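Local atomic coordinates of ATP:cob(I)alamin adenosyltransferase, putative (Burkholderia thailandensis, PDB entry 2ZHZ), a protein that probably transfers the adenosyl group of ATP to reduced cobalamin, making adenosylcobalamin, as a PduO-type homotrimer of helix-bundle subunits. Residues 43-48 with 121-126; 52-57 with 164-169; 62-67 with 93-98; 74-79 with 133-138. All coordinates share one frame; numbering follows the deposited sequence.

Interaction 1. Residues 43-48 with 121-126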
# COMPACT_ATOMS: atom_id res chain seq x y z
N ASN B 43 -1.55 -0.66 9.43
CA ASN B 43 -2.19 -1.58 10.36
C ASN B 43 -2.91 -2.70 9.60
O ASN B 43 -2.93 -3.85 10.03
CB ASN B 43 -3.17 -0.84 11.27
CG ASN B 43 -3.38 -1.55 12.60
OD1 ASN B 43 -2.62 -2.46 12.95
ND2 ASN B 43 -4.39 -1.13 13.35
N SER B 44 -3.48 -2.36 8.45
CA SER B 44 -4.19 -3.34 7.64
C SER B 44 -3.24 -4.35 7.01
O SER B 44 -3.56 -5.54 6.93
CB SER B 44 -5.01 -2.64 6.55
OG SER B 44 -6.05 -1.87 7.15
N GLN B 45 -2.07 -3.89 6.56
CA GLN B 45 -1.10 -4.81 5.98
C GLN B 45 -0.61 -5.78 7.06
O GLN B 45 -0.36 -6.95 6.79
CB GLN B 45 0.08 -4.04 5.37
CG GLN B 45 -0.21 -3.43 4.00
CD GLN B 45 -0.41 -4.47 2.91
OE1 GLN B 45 -0.21 -5.66 3.12
NE2 GLN B 45 -0.81 -4.01 1.72
N ILE B 46 -0.48 -5.28 8.29
CA ILE B 46 -0.06 -6.14 9.39
C ILE B 46 -1.14 -7.19 9.63
O ILE B 46 -0.85 -8.33 10.01
CB ILE B 46 0.20 -5.32 10.67
CG1 ILE B 46 1.50 -4.52 10.50
CG2 ILE B 46 0.30 -6.24 11.90
CD1 ILE B 46 1.80 -3.56 11.63
N GLY B 47 -2.39 -6.80 9.39
CA GLY B 47 -3.49 -7.73 9.55
C GLY B 47 -3.39 -8.86 8.53
O GLY B 47 -3.76 -10.01 8.82
N VAL B 48 -2.88 -8.54 7.35
CA VAL B 48 -2.71 -9.55 6.31
C VAL B 48 -1.60 -10.51 6.72
O VAL B 48 -1.71 -11.73 6.51
CB VAL B 48 -2.36 -8.89 4.95
CG1 VAL B 48 -1.97 -9.96 3.93
CG2 VAL B 48 -3.55 -8.10 4.45
N ALA B 121 6.08 -9.12 5.56
CA ALA B 121 6.65 -8.29 6.61
C ALA B 121 7.40 -7.12 5.96
O ALA B 121 7.41 -6.00 6.49
CB ALA B 121 7.59 -9.11 7.49
N HIS B 122 8.04 -7.39 4.82
CA HIS B 122 8.78 -6.34 4.12
C HIS B 122 7.83 -5.32 3.51
O HIS B 122 8.15 -4.14 3.43
CB HIS B 122 9.69 -6.95 3.04
CG HIS B 122 11.01 -7.40 3.57
ND1 HIS B 122 11.98 -6.52 4.01
CD2 HIS B 122 11.52 -8.65 3.76
CE1 HIS B 122 13.02 -7.20 4.45
NE2 HIS B 122 12.77 -8.49 4.32
N VAL B 123 6.65 -5.77 3.09
CA VAL B 123 5.66 -4.84 2.55
C VAL B 123 5.22 -3.97 3.72
O VAL B 123 5.10 -2.75 3.59
CB VAL B 123 4.44 -5.58 1.95
CG1 VAL B 123 3.28 -4.61 1.75
CG2 VAL B 123 4.83 -6.21 0.60
N CYS B 124 4.99 -4.58 4.88
CA CYS B 124 4.58 -3.83 6.06
C CYS B 124 5.65 -2.79 6.39
O CYS B 124 5.35 -1.64 6.70
CB CYS B 124 4.39 -4.76 7.27
SG CYS B 124 2.95 -5.85 7.15
N ARG B 125 6.91 -3.20 6.30
CA ARG B 125 8.04 -2.32 6.57
C ARG B 125 8.01 -1.08 5.67
O ARG B 125 8.13 0.04 6.16
CB ARG B 125 9.36 -3.08 6.35
CG ARG B 125 10.63 -2.24 6.45
CD ARG B 125 11.86 -3.09 6.12
NE ARG B 125 11.80 -3.60 4.75
CZ ARG B 125 12.09 -2.87 3.67
NH1 ARG B 125 12.47 -1.61 3.80
NH2 ARG B 125 11.98 -3.41 2.46
N THR B 126 7.81 -1.28 4.37
CA THR B 126 7.77 -0.15 3.45
C THR B 126 6.54 0.73 3.63
O THR B 126 6.62 1.94 3.46
CB THR B 126 7.87 -0.61 1.97
OG1 THR B 126 6.76 -1.46 1.65
CG2 THR B 126 9.17 -1.35 1.74
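Gln45 faces Cys124 and Val123 across a pair of nearly antiparallel helices, whose short segments run at 175° with their axes 9.1 Å apart. Its CB comes first, lying 3.8 Å from Cys124 SG. The chain then bends at the CB-CG bond (chi2 -67°), and this bend carries the amide past Val123 instead of straight out from the helix. There a single methyl sits over the face of the amide, almost directly above its carbon: Gln45 CD and Val123 CG1 are 3.9 Å apart, with OE1 about as close to that methyl and NE2 slightly farther. The two side chains pass at a slant, and no hydrogen bond joins the segments.

The thiol fills the middle of the contact. Cys124 SG sits 3.5 Å from Gln45 O and also touches Ile46, whose CG1 lies 3.9 Å away, so the sulfur is pressed against the backbone of one turn as well as against two side chains. The small Cys124 sits where the backbones are nearest, with the CA atoms of Gln45 and Cys124 5.8 Å apart. On its other flank Ile46 packs on Ile65 and Leu69 of helix 56-77. Val123 also meets Val48 of the third subunit, while Gln45 packs on Val123 of the second. The arrangement is that of an antiparallel pair inside the helix bundle, placed where the subunits of the PduO-type trimer come together.

Interaction 2. Residues 52-57 with 164-169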
# COMPACT_ATOMS: atom_id res chain seq x y z
N GLU B 52 -1.28 -15.17 8.22
CA GLU B 52 -0.35 -16.21 7.80
C GLU B 52 0.09 -17.01 9.02
O GLU B 52 -0.11 -16.59 10.15
CB GLU B 52 0.89 -15.59 7.16
CG GLU B 52 0.67 -14.84 5.86
CD GLU B 52 0.40 -15.78 4.70
OE1 GLU B 52 1.22 -16.71 4.49
OE2 GLU B 52 -0.61 -15.59 4.00
N PRO B 53 0.69 -18.20 8.79
CA PRO B 53 1.17 -19.01 9.91
C PRO B 53 2.35 -18.26 10.50
O PRO B 53 3.20 -17.77 9.75
CB PRO B 53 1.60 -20.31 9.24
CG PRO B 53 0.70 -20.39 8.04
CD PRO B 53 0.71 -18.97 7.54
N LEU B 54 2.43 -18.15 11.82
CA LEU B 54 3.52 -17.42 12.45
C LEU B 54 3.93 -18.01 13.79
O LEU B 54 3.15 -18.70 14.43
CB LEU B 54 3.09 -15.97 12.70
CG LEU B 54 2.67 -15.04 11.57
CD1 LEU B 54 1.94 -13.84 12.16
CD2 LEU B 54 3.89 -14.59 10.78
N PRO B 55 5.16 -17.73 14.23
CA PRO B 55 5.61 -18.25 15.52
C PRO B 55 4.73 -17.52 16.54
O PRO B 55 4.40 -16.36 16.34
CB PRO B 55 7.07 -17.81 15.60
CG PRO B 55 7.49 -17.75 14.15
CD PRO B 55 6.29 -17.11 13.50
N ASP B 56 4.37 -18.20 17.63
CA ASP B 56 3.52 -17.59 18.65
C ASP B 56 4.00 -16.24 19.16
O ASP B 56 3.21 -15.32 19.34
CB ASP B 56 3.34 -18.55 19.82
CG ASP B 56 2.44 -19.73 19.48
OD1 ASP B 56 2.41 -20.70 20.25
OD2 ASP B 56 1.75 -19.66 18.44
N ASP B 57 5.30 -16.12 19.40
CA ASP B 57 5.86 -14.88 19.91
C ASP B 57 5.75 -13.75 18.88
O ASP B 57 5.43 -12.61 19.23
CB ASP B 57 7.32 -15.08 20.33
CG ASP B 57 8.21 -15.53 19.19
OD1 ASP B 57 7.84 -16.49 18.49
OD2 ASP B 57 9.28 -14.92 18.99
N ARG B 164 13.43 -11.24 8.81
CA ARG B 164 14.55 -12.18 8.89
C ARG B 164 14.17 -13.34 9.80
O ARG B 164 14.48 -14.50 9.52
CB ARG B 164 15.80 -11.48 9.44
CG ARG B 164 16.36 -10.37 8.57
CD ARG B 164 17.69 -9.87 9.11
NE ARG B 164 18.70 -10.93 9.11
CZ ARG B 164 19.77 -10.97 9.90
NH1 ARG B 164 19.98 -10.00 10.79
NH2 ARG B 164 20.61 -11.98 9.82
N VAL B 165 13.49 -13.03 10.90
CA VAL B 165 13.04 -14.04 11.85
C VAL B 165 12.12 -15.02 11.14
O VAL B 165 12.21 -16.24 11.35
CB VAL B 165 12.28 -13.41 13.03
CG1 VAL B 165 11.60 -14.50 13.86
CG2 VAL B 165 13.24 -12.62 13.90
N LEU B 166 11.22 -14.50 10.31
CA LEU B 166 10.27 -15.34 9.58
C LEU B 166 10.91 -16.21 8.51
O LEU B 166 10.43 -17.32 8.24
CB LEU B 166 9.16 -14.47 8.97
CG LEU B 166 8.20 -13.89 10.02
CD1 LEU B 166 7.15 -13.00 9.35
CD2 LEU B 166 7.53 -15.02 10.78
N ASN B 167 11.98 -15.74 7.88
CA ASN B 167 12.64 -16.56 6.87
C ASN B 167 13.30 -17.75 7.57
O ASN B 167 13.27 -18.87 7.06
CB ASN B 167 13.69 -15.75 6.10
CG ASN B 167 13.11 -15.08 4.86
OD1 ASN B 167 12.28 -15.66 4.16
ND2 ASN B 167 13.56 -13.86 4.57
N ARG B 168 13.86 -17.51 8.75
CA ARG B 168 14.51 -18.56 9.53
C ARG B 168 13.47 -19.58 9.97
O ARG B 168 13.67 -20.80 9.85
CB ARG B 168 15.17 -17.96 10.78
CG ARG B 168 16.04 -16.75 10.51
CD ARG B 168 17.44 -17.13 10.06
NE ARG B 168 18.20 -17.76 11.14
CZ ARG B 168 19.51 -18.00 11.09
NH1 ARG B 168 20.21 -17.66 10.01
NH2 ARG B 168 20.12 -18.57 12.12
N ALA B 169 12.35 -19.08 10.48
CA ALA B 169 11.26 -19.92 10.96
C ALA B 169 10.73 -20.85 9.88
O ALA B 169 10.30 -21.96 10.17
CB ALA B 169 10.13 -19.05 11.49
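Leu166 reaches out from the last turns of helix 147-169 and rests one methyl, CD2, against two neighbouring residues of segment 52-57. Pro55 CD is 3.6 Å from Leu166 CD2, and Leu54 CD2 stands 3.7 Å from the same Leu166 CD2. The other branch of Leu166 takes part too, its CD1 lying 3.9 Å from Leu54 CD2. One turn later Ala169 adds a lighter touch, with its CB 4.0 Å from Pro55 CG; the proline ring therefore spans from Leu166, through CD, to Ala169, through CG.

The next layer explains the placing. Leu54 is extended, with phi/psi of -147/158°, and its bond from CA does not aim at the helix; the CG, set opposite the carbonyl carbon (chi1 -60°), brings CD2 in. Pro55 follows as the N-cap residue of helix 56-77, so the contact falls just where the chain leaves the connection after helix 31-50 and starts a new helix. Leu49 of helix 31-50 touches both Leu54 and Leu166, and Ala118 of helix 116-141 also packs on Leu166. Beyond them, Asn167 bonds to the backbone of Gly113 and Ala115 and to Asp174, while Glu52 makes a salt bridge to Arg116 of the second subunit.

Between the segments themselves everything is hydrocarbon: no hydrogen bond fixes their register, and the fit depends on the shapes of two leucines, a proline ring and an alanine.

Interaction 3. Residues 62-67 with 93-98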
# COMPACT_ATOMS: atom_id res chain seq x y z
N LEU B 62 3.17 -8.68 16.92
CA LEU B 62 2.43 -8.02 15.85
C LEU B 62 1.00 -7.67 16.25
O LEU B 62 0.47 -6.63 15.85
CB LEU B 62 2.42 -8.91 14.60
CG LEU B 62 3.77 -9.08 13.88
CD1 LEU B 62 3.63 -10.09 12.75
CD2 LEU B 62 4.24 -7.74 13.34
N SER B 63 0.37 -8.53 17.05
CA SER B 63 -0.99 -8.27 17.49
C SER B 63 -1.00 -7.05 18.41
O SER B 63 -1.88 -6.19 18.32
CB SER B 63 -1.57 -9.48 18.23
OG SER B 63 -1.71 -10.58 17.35
N ALA B 64 -0.00 -6.98 19.29
CA ALA B 64 0.12 -5.86 20.22
C ALA B 64 0.38 -4.57 19.44
O ALA B 64 -0.10 -3.50 19.82
CB ALA B 64 1.25 -6.11 21.20
N ILE B 65 1.15 -4.69 18.37
CA ILE B 65 1.48 -3.53 17.55
C ILE B 65 0.23 -2.95 16.89
O ILE B 65 0.13 -1.73 16.75
CB ILE B 65 2.54 -3.90 16.49
CG1 ILE B 65 3.89 -4.12 17.20
CG2 ILE B 65 2.65 -2.80 15.42
CD1 ILE B 65 4.96 -4.76 16.34
N GLN B 66 -0.72 -3.80 16.51
CA GLN B 66 -1.95 -3.31 15.90
C GLN B 66 -2.68 -2.39 16.87
O GLN B 66 -3.29 -1.39 16.48
CB GLN B 66 -2.88 -4.46 15.51
CG GLN B 66 -2.42 -5.25 14.29
CD GLN B 66 -3.56 -5.97 13.61
OE1 GLN B 66 -4.18 -6.87 14.18
NE2 GLN B 66 -3.86 -5.57 12.37
N HIS B 67 -2.63 -2.75 18.15
CA HIS B 67 -3.27 -1.95 19.20
C HIS B 67 -2.54 -0.62 19.32
O HIS B 67 -3.16 0.43 19.47
CB HIS B 67 -3.23 -2.70 20.53
CG HIS B 67 -4.06 -3.95 20.53
ND1 HIS B 67 -5.44 -3.93 20.60
CD2 HIS B 67 -3.71 -5.25 20.44
CE1 HIS B 67 -5.90 -5.17 20.56
NE2 HIS B 67 -4.87 -5.99 20.46
N ASP B 93 11.83 -1.17 21.22
CA ASP B 93 13.27 -1.30 21.38
C ASP B 93 13.61 -2.66 21.99
O ASP B 93 14.65 -3.24 21.69
CB ASP B 93 13.84 -0.19 22.27
CG ASP B 93 13.90 1.15 21.58
OD1 ASP B 93 13.78 1.18 20.34
OD2 ASP B 93 14.10 2.17 22.27
N GLY B 94 12.73 -3.14 22.86
CA GLY B 94 12.94 -4.42 23.51
C GLY B 94 12.80 -5.57 22.53
O GLY B 94 13.61 -6.49 22.52
N TRP B 95 11.75 -5.52 21.70
CA TRP B 95 11.54 -6.56 20.71
C TRP B 95 12.71 -6.56 19.73
O TRP B 95 13.14 -7.62 19.27
CB TRP B 95 10.22 -6.34 19.97
CG TRP B 95 9.01 -6.74 20.75
CD1 TRP B 95 8.89 -7.83 21.57
CD2 TRP B 95 7.73 -6.11 20.74
NE1 TRP B 95 7.61 -7.91 22.06
CE2 TRP B 95 6.87 -6.87 21.57
CE3 TRP B 95 7.21 -4.97 20.10
CZ2 TRP B 95 5.53 -6.53 21.78
CZ3 TRP B 95 5.88 -4.64 20.31
CH2 TRP B 95 5.05 -5.42 21.14
N LEU B 96 13.21 -5.38 19.41
CA LEU B 96 14.34 -5.26 18.50
C LEU B 96 15.55 -5.98 19.07
O LEU B 96 16.19 -6.77 18.38
CB LEU B 96 14.69 -3.78 18.26
CG LEU B 96 13.89 -3.07 17.16
CD1 LEU B 96 14.11 -1.57 17.24
CD2 LEU B 96 14.32 -3.61 15.80
N ALA B 97 15.87 -5.70 20.33
CA ALA B 97 17.01 -6.33 20.97
C ALA B 97 16.77 -7.84 21.08
O ALA B 97 17.67 -8.64 20.83
CB ALA B 97 17.24 -5.73 22.37
N HIS B 98 15.55 -8.20 21.44
CA HIS B 98 15.17 -9.61 21.58
C HIS B 98 15.42 -10.42 20.31
O HIS B 98 16.08 -11.46 20.34
CB HIS B 98 13.70 -9.71 21.98
CG HIS B 98 13.19 -11.12 22.04
ND1 HIS B 98 13.42 -11.95 23.12
CD2 HIS B 98 12.50 -11.86 21.14
CE1 HIS B 98 12.90 -13.14 22.88
NE2 HIS B 98 12.33 -13.11 21.69
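Ala64 and Ile65 are the two residues of helix 56-77 that receive the indole of Trp95 from helix 86-101. Ala64 comes first in sequence. Its CA-CB bond points at the opposite helix, and the methyl stops at the rim of the six-membered ring, with CB 3.9 Å from Trp95 CH2 and close to the ring plane. The alanine thus touches the aromatic edge and does not cover a face.

Ile65, the next residue, meets the neighbouring corner of the same ring. Its CG1 lies 3.7 Å from Trp95 CZ3, and CD1 continues past that carbon at 4.1 Å. The approach is oblique to the ring, and the two side chains run by one another in opposite senses. CG1 is placed opposite the carbonyl carbon (chi1 -71°), an orientation that swings this branch toward the tryptophan although CB itself does not aim there. Ile65 also packs on Tyr151 and Leu155 of helix 147-169, which makes it a shared surface between the indole and the bundle interior. Gln66, following it, turns to other partners: its NE2 is hydrogen-bonded to Asn43 O and to Pro112 O of the second subunit.

On the tryptophan side, the ring does all the bridging between the two segments. Its long reach spans the gap between two helix backbones that lie well apart, with CZ3 and CH2 as its leading atoms. Nearby, Asp93 forms a salt bridge with Arg154 of helix 147-169. This is interhelical packing in the helix bundle, and between 62-67 and 93-98 the link is one large aromatic side chain.

Interaction 4. Residues 74-79 with 133-138. With ATP (adenosine-5'-triphosphate), chain H.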
# COMPACT_ATOMS: atom_id res chain seq x y z
N GLY B 74 -5.35 7.28 16.75
CA GLY B 74 -6.26 8.03 17.60
C GLY B 74 -5.62 9.32 18.05
O GLY B 74 -6.29 10.35 18.18
N GLU B 75 -4.32 9.28 18.30
CA GLU B 75 -3.59 10.47 18.72
C GLU B 75 -3.55 11.48 17.58
O GLU B 75 -3.62 12.70 17.81
CB GLU B 75 -2.16 10.12 19.14
CG GLU B 75 -1.37 11.33 19.63
CD GLU B 75 0.00 10.97 20.17
OE1 GLU B 75 0.14 9.87 20.76
OE2 GLU B 75 0.94 11.78 20.02
N LEU B 76 -3.44 10.99 16.36
CA LEU B 76 -3.41 11.87 15.20
C LEU B 76 -4.80 12.45 14.94
O LEU B 76 -4.92 13.52 14.34
CB LEU B 76 -2.93 11.11 13.96
CG LEU B 76 -1.49 10.58 14.01
CD1 LEU B 76 -1.18 9.79 12.74
CD2 LEU B 76 -0.52 11.73 14.17
N CYS B 77 -5.83 11.75 15.40
CA CYS B 77 -7.22 12.17 15.24
C CYS B 77 -7.64 13.24 16.24
O CYS B 77 -8.53 14.05 15.96
CB CYS B 77 -8.16 10.98 15.39
SG CYS B 77 -8.10 9.78 14.05
N ILE B 78 -7.02 13.23 17.41
CA ILE B 78 -7.34 14.20 18.44
C ILE B 78 -6.14 15.09 18.71
O ILE B 78 -5.29 14.77 19.53
CB ILE B 78 -7.75 13.49 19.75
CG1 ILE B 78 -8.93 12.56 19.47
CG2 ILE B 78 -8.10 14.52 20.81
CD1 ILE B 78 -9.36 11.74 20.67
N PRO B 79 -6.05 16.22 18.00
CA PRO B 79 -4.94 17.16 18.15
C PRO B 79 -4.65 17.47 19.62
O PRO B 79 -5.57 17.76 20.39
CB PRO B 79 -5.41 18.39 17.38
CG PRO B 79 -6.22 17.78 16.28
CD PRO B 79 -7.02 16.72 17.01
N ARG B 133 6.90 9.09 6.70
CA ARG B 133 7.05 10.29 5.89
C ARG B 133 5.84 11.22 6.02
O ARG B 133 6.00 12.43 6.13
CB ARG B 133 7.29 9.93 4.42
CG ARG B 133 8.57 9.11 4.20
CD ARG B 133 8.98 9.05 2.73
NE ARG B 133 7.98 8.39 1.88
CZ ARG B 133 7.85 7.08 1.75
NH1 ARG B 133 8.63 6.24 2.41
NH2 ARG B 133 6.92 6.59 0.93
N SER B 134 4.63 10.66 6.02
CA SER B 134 3.44 11.48 6.14
C SER B 134 3.27 12.06 7.55
O SER B 134 2.71 13.13 7.73
CB SER B 134 2.18 10.69 5.72
OG SER B 134 2.03 9.49 6.45
N ILE B 135 3.78 11.34 8.55
CA ILE B 135 3.72 11.82 9.93
C ILE B 135 4.72 12.97 10.08
O ILE B 135 4.45 13.96 10.75
CB ILE B 135 4.04 10.68 10.93
CG1 ILE B 135 2.86 9.71 10.99
CG2 ILE B 135 4.35 11.26 12.31
CD1 ILE B 135 3.15 8.43 11.75
N VAL B 136 5.88 12.83 9.44
CA VAL B 136 6.91 13.87 9.49
C VAL B 136 6.40 15.12 8.77
O VAL B 136 6.66 16.25 9.19
CB VAL B 136 8.22 13.39 8.82
CG1 VAL B 136 9.17 14.56 8.62
CG2 VAL B 136 8.87 12.33 9.69
N ALA B 137 5.66 14.91 7.68
CA ALA B 137 5.11 16.01 6.90
C ALA B 137 4.05 16.75 7.71
O ALA B 137 3.96 17.98 7.67
CB ALA B 137 4.51 15.49 5.60
N LEU B 138 3.23 16.00 8.44
CA LEU B 138 2.19 16.60 9.26
C LEU B 138 2.82 17.44 10.36
O LEU B 138 2.36 18.54 10.65
CB LEU B 138 1.31 15.51 9.88
CG LEU B 138 0.33 16.00 10.96
CD1 LEU B 138 -0.64 17.02 10.36
CD2 LEU B 138 -0.41 14.81 11.54
PG ATP H . 17.42 5.39 12.17
O1G ATP H . 16.69 6.45 12.95
O2G ATP H . 18.61 4.83 12.89
O3G ATP H . 16.49 4.28 11.77
PB ATP H . 17.11 6.74 9.65
O1B ATP H . 15.66 6.67 10.00
O2B ATP H . 17.70 8.10 9.32
O3B ATP H . 18.01 6.06 10.81
PA ATP H . 17.03 4.19 8.24
O1A ATP H . 15.64 3.96 8.73
O2A ATP H . 18.16 3.35 8.78
O3A ATP H . 17.44 5.77 8.39
O5' ATP H . 16.98 4.02 6.64
C5' ATP H . 18.18 3.88 5.88
C4' ATP H . 18.12 4.72 4.62
O4' ATP H . 16.78 4.81 4.07
C3' ATP H . 18.62 6.15 4.85
O3' ATP H . 19.85 6.35 4.14
C2' ATP H . 17.49 7.06 4.38
O2' ATP H . 17.96 7.89 3.31
C1' ATP H . 16.35 6.16 3.91
N9 ATP H . 15.10 6.37 4.73
C8 ATP H . 15.02 6.62 6.06
N7 ATP H . 13.74 6.74 6.48
C5 ATP H . 12.96 6.57 5.40
C6 ATP H . 11.49 6.57 5.12
N6 ATP H . 10.60 6.78 6.12
N1 ATP H . 11.07 6.35 3.83
C2 ATP H . 11.96 6.14 2.80
N3 ATP H . 13.31 6.12 2.99
C4 ATP H . 13.86 6.33 4.24
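Leu76 points from the last helical turn of 56-77 toward Leu138 and Ile135, and its two methyls divide the work. Leu76 CD2 meets Leu138 CD2 at 4.1 Å, one side chain lying askew across the other, while the other branch, Leu76 CD1, lies a looser 4.4 Å from Ile135 CG1. Leu138 sends its CG opposite the backbone N (chi1 170°), which extends CD2 toward the leucine; the CA-CB bond of Ile135 does not aim at Leu76, and its CG1 branch makes the touch. Ile36 and Val39 of helix 31-50 and Leu144 also pack on Leu76, so the meeting point is a buried hydrophobic layer of the helix bundle.

Helix 116-141 has a different task at Arg133, which belongs to the ATP site between subunits. Its chain bends at chi3 (-62°), bringing NH1 to the adenine, where Arg133 NH1 donates a hydrogen bond of 2.8 Å to ATP N1, with an N-H...N angle of 148°. The base atom lies at the edge of the guanidinium, near its plane. NH1 meets N1 almost in the plane of the base, while the aliphatic part arches above that plane, with Arg133 CD 3.6 Å from ATP N1. Arg11, Thr18 and Lys28 of the third subunit bind the same nucleotide.

Overall arrangement
Three of the four interactions join helix to helix within one bundle; interaction 2 sets the start of helix 56-77 on helix 147-169. Interactions 2, 3 and 4 follow one another from the start of helix 56-77 to its end, and helix 116-141 serves interactions 1 and 4. Interactions 1, 2 and 3 have their centres about 14 Å from one another; interaction 3 touches interaction 1 through the side chains of Ile46 and Ile65, and interaction 2 through Leu54 and Leu62. Interactions 2 and 4 lie on opposite sides of the chain's centre, their own centres about 31 Å apart. In sequence, 43-48, 52-57, 62-67 and 74-79 precede all their partners, so early helices pack on later ones, while interaction 4 carries the bundle to the intersubunit ATP site.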